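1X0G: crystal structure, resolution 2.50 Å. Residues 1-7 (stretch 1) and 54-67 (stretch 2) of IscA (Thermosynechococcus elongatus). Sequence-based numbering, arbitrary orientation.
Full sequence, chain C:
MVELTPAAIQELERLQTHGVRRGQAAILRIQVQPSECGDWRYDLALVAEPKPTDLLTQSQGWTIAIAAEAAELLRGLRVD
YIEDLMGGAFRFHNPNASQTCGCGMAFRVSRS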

# COMPACT_ATOMS: atom_id res chain seq x y z
N MET C 1 5.42 26.16 -8.71
CA MET C 1 5.59 24.70 -8.36
C MET C 1 6.20 23.92 -9.53
O MET C 1 5.80 24.09 -10.68
N VAL C 2 7.20 23.09 -9.23
CA VAL C 2 7.78 22.20 -10.23
C VAL C 2 8.70 22.80 -11.30
O VAL C 2 8.29 23.54 -12.17
N GLU C 3 9.95 22.38 -11.24
CA GLU C 3 10.94 22.95 -12.09
C GLU C 3 11.72 21.90 -12.85
O GLU C 3 12.07 20.86 -12.30
N LEU C 4 12.00 22.19 -14.12
CA LEU C 4 12.89 21.35 -14.88
C LEU C 4 14.17 22.04 -15.22
O LEU C 4 14.15 23.21 -15.65
N THR C 5 15.27 21.31 -15.04
CA THR C 5 16.56 21.81 -15.47
C THR C 5 16.63 21.63 -16.95
O THR C 5 16.01 20.70 -17.47
N PRO C 6 17.35 22.51 -17.66
CA PRO C 6 17.50 22.28 -19.09
C PRO C 6 18.04 20.88 -19.34
O PRO C 6 17.55 20.19 -20.21
N ALA C 7 18.98 20.42 -18.54
CA ALA C 7 19.43 19.03 -18.64
C ALA C 7 18.23 18.05 -18.76
O ALA C 7 18.11 17.33 -19.79
N ASP C 54 -5.56 18.05 -14.05
CA ASP C 54 -4.17 18.17 -13.60
C ASP C 54 -3.75 19.63 -13.44
O ASP C 54 -4.33 20.56 -14.03
N LEU C 55 -2.67 19.80 -12.71
CA LEU C 55 -2.11 21.13 -12.51
C LEU C 55 -0.98 21.38 -13.45
O LEU C 55 0.10 20.76 -13.38
N LEU C 56 -1.23 22.33 -14.34
CA LEU C 56 -0.30 22.64 -15.39
C LEU C 56 0.81 23.58 -14.94
O LEU C 56 0.56 24.48 -14.14
N THR C 57 2.02 23.38 -15.44
CA THR C 57 3.09 24.36 -15.30
C THR C 57 3.80 24.35 -16.61
O THR C 57 4.02 23.29 -17.17
N GLN C 58 4.08 25.56 -17.12
CA GLN C 58 4.78 25.80 -18.39
C GLN C 58 6.24 26.08 -18.14
O GLN C 58 6.54 27.12 -17.55
N SER C 59 7.15 25.22 -18.59
CA SER C 59 8.57 25.60 -18.61
C SER C 59 9.35 25.31 -19.91
O SER C 59 9.33 24.20 -20.42
N GLN C 60 10.03 26.32 -20.44
CA GLN C 60 10.98 26.08 -21.52
C GLN C 60 10.37 25.44 -22.77
O GLN C 60 11.04 24.65 -23.47
N GLY C 61 9.12 25.79 -23.05
CA GLY C 61 8.39 25.26 -24.20
C GLY C 61 7.88 23.85 -23.92
O GLY C 61 7.68 23.07 -24.86
N TRP C 62 7.73 23.52 -22.63
CA TRP C 62 7.23 22.23 -22.19
C TRP C 62 6.15 22.35 -21.21
O TRP C 62 6.28 23.05 -20.21
N THR C 63 5.09 21.58 -21.44
CA THR C 63 4.00 21.52 -20.48
C THR C 63 4.20 20.44 -19.42
O THR C 63 4.53 19.28 -19.71
N ILE C 64 4.03 20.84 -18.17
CA ILE C 64 4.26 19.93 -17.10
C ILE C 64 3.03 19.75 -16.30
O ILE C 64 2.50 20.70 -15.73
N ALA C 65 2.56 18.50 -16.26
CA ALA C 65 1.25 18.19 -15.69
C ALA C 65 1.41 17.39 -14.39
O ALA C 65 1.96 16.27 -14.39
N ILE C 66 0.95 17.96 -13.28
CA ILE C 66 1.01 17.26 -12.02
C ILE C 66 -0.36 16.70 -11.68
O ILE C 66 -1.36 17.44 -11.69
N ALA C 67 -0.45 15.41 -11.38
CA ALA C 67 -1.74 14.81 -10.99
C ALA C 67 -2.28 15.47 -9.74
O ALA C 67 -1.59 15.52 -8.74

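A β-hairpin presents alternate side chains to each of its faces, and a segment laid across one face can pack well when its own side chains alternate in step. The N-terminus of IscA illustrates the principle. Residues 55-59 and 62-66 pair through backbone hydrogen bonds and are joined by a type I' turn from Ser59 to Trp62. Leu55, Thr57, Ser59, Ile64 and Ile66 direct their CA-to-CB bonds toward the first stretch, whereas Leu56 and Gln58 point away. The first stretch answers in kind: Val2 and Leu4 point toward the hairpin, Glu3 and Thr5 away from it.

The apolar fit centres on two isoleucines. Val2, in the t rotamer, straddles them with its two methyls: CG1 lies 3.8 Å from CG2 of Ile64, and CG2 lies 3.6 Å from CD1 of Ile66. Both isoleucines have chi1 in the m well, but chi2 is p in Ile64 and m in Ile66. Leu4, with chi1 m and chi2 between wells, reaches Ile64 farther along, its CD1 3.8 Å from Ile64 CG1. Val2 and Leu4 thus sit side by side on the face of Ile64 turned to the first stretch, one against CG2 and the other against CG1.

Met1 starts sideways, but its flexible thioether curls back, with chi1 and chi3 both p. Its SD settles 3.8 Å from Ile66 CG1, while its CE comes within 4.3 Å of Leu55 CD1, so the chain's end bridges the two hairpin strands.

Polar contacts are sparse. Thr57 OG1 donates a weak hydrogen bond to Met1 O at 3.4 Å, and its CG2 approaches the same oxygen at 3.3 Å. Near the turn, the side chain of Gln60, with chi1 between wells and chi2 t, reaches across to the backbone at Leu4 and to Pro6; its terminal amide orientation remains uncertain.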

# COMPACT_ATOMS: atom_id res chain seq x y z
CB MET C 1 4.27 24.05 -7.91
CG MET C 1 3.22 23.84 -9.03
SD MET C 1 2.38 22.20 -9.10
CE MET C 1 1.28 22.15 -7.64
CB VAL C 2 6.75 21.33 -10.87
CG1 VAL C 2 7.38 20.44 -11.89
CG2 VAL C 2 6.20 20.51 -9.77
CB GLU C 3 11.87 23.77 -11.22
CG GLU C 3 11.29 25.10 -10.84
CD GLU C 3 12.38 26.06 -10.52
OE1 GLU C 3 13.52 25.57 -10.25
OE2 GLU C 3 12.10 27.30 -10.55
CB LEU C 4 12.23 20.91 -16.16
CG LEU C 4 11.54 19.61 -15.76
CD1 LEU C 4 10.13 19.97 -15.38
CD2 LEU C 4 11.56 18.63 -16.88
CB THR C 5 17.69 21.04 -14.87
OG1 THR C 5 17.56 19.65 -15.25
CG2 THR C 5 17.67 21.22 -13.37
CB PRO C 6 18.51 23.35 -19.52
CG PRO C 6 18.36 24.39 -18.53
CD PRO C 6 18.06 23.72 -17.22
CB ALA C 7 20.41 18.67 -17.48
CB ASP C 54 -3.20 17.58 -14.63
CG ASP C 54 -3.24 16.06 -14.73
OD1 ASP C 54 -3.69 15.42 -13.75
OD2 ASP C 54 -2.80 15.53 -15.80
CB LEU C 55 -1.73 21.39 -11.04
CG LEU C 55 -3.01 21.29 -10.17
CD1 LEU C 55 -2.71 21.11 -8.72
CD2 LEU C 55 -4.08 22.45 -10.43
CB LEU C 56 -1.09 23.19 -16.60
CG LEU C 56 -2.15 22.11 -16.85
CD1 LEU C 56 -3.23 22.47 -17.83
CD2 LEU C 56 -1.52 20.76 -17.20
CB THR C 57 4.10 24.08 -14.12
OG1 THR C 57 3.49 23.28 -13.08
CG2 THR C 57 4.55 25.36 -13.50
CB GLN C 58 4.22 27.06 -19.09
CG GLN C 58 3.16 26.83 -20.17
CD GLN C 58 2.42 25.53 -19.90
OE1 GLN C 58 2.91 24.44 -20.25
NE2 GLN C 58 1.27 25.62 -19.20
CB SER C 59 9.31 25.00 -17.41
OG SER C 59 10.51 25.72 -17.24
CB GLN C 60 12.12 25.21 -21.01
CG GLN C 60 12.41 25.40 -19.54
CD GLN C 60 13.86 25.14 -19.21
OE1 GLN C 60 14.24 25.01 -18.05
NE2 GLN C 60 14.69 25.07 -20.24
CB TRP C 62 8.31 21.42 -21.50
CG TRP C 62 9.02 20.65 -22.45
CD1 TRP C 62 9.97 21.11 -23.30
CD2 TRP C 62 8.85 19.28 -22.74
NE1 TRP C 62 10.42 20.10 -24.09
CE2 TRP C 62 9.74 18.96 -23.79
CE3 TRP C 62 8.03 18.27 -22.21
CZ2 TRP C 62 9.85 17.68 -24.32
CZ3 TRP C 62 8.14 16.99 -22.75
CH2 TRP C 62 9.04 16.71 -23.80
CB THR C 63 2.65 21.35 -21.16
OG1 THR C 63 2.59 22.19 -22.34
CG2 THR C 63 1.56 21.71 -20.17
CB ILE C 64 5.38 20.40 -16.24
CG1 ILE C 64 6.71 20.13 -16.95
CG2 ILE C 64 5.42 19.56 -14.99
CD1 ILE C 64 7.20 21.23 -17.86
CB ALA C 65 0.49 17.43 -16.66
CB ILE C 66 1.41 18.26 -10.91
CG1 ILE C 66 2.65 19.08 -11.31
CG2 ILE C 66 1.65 17.55 -9.54
CD1 ILE C 66 3.93 18.27 -11.37
CB ALA C 67 -1.53 13.41 -10.69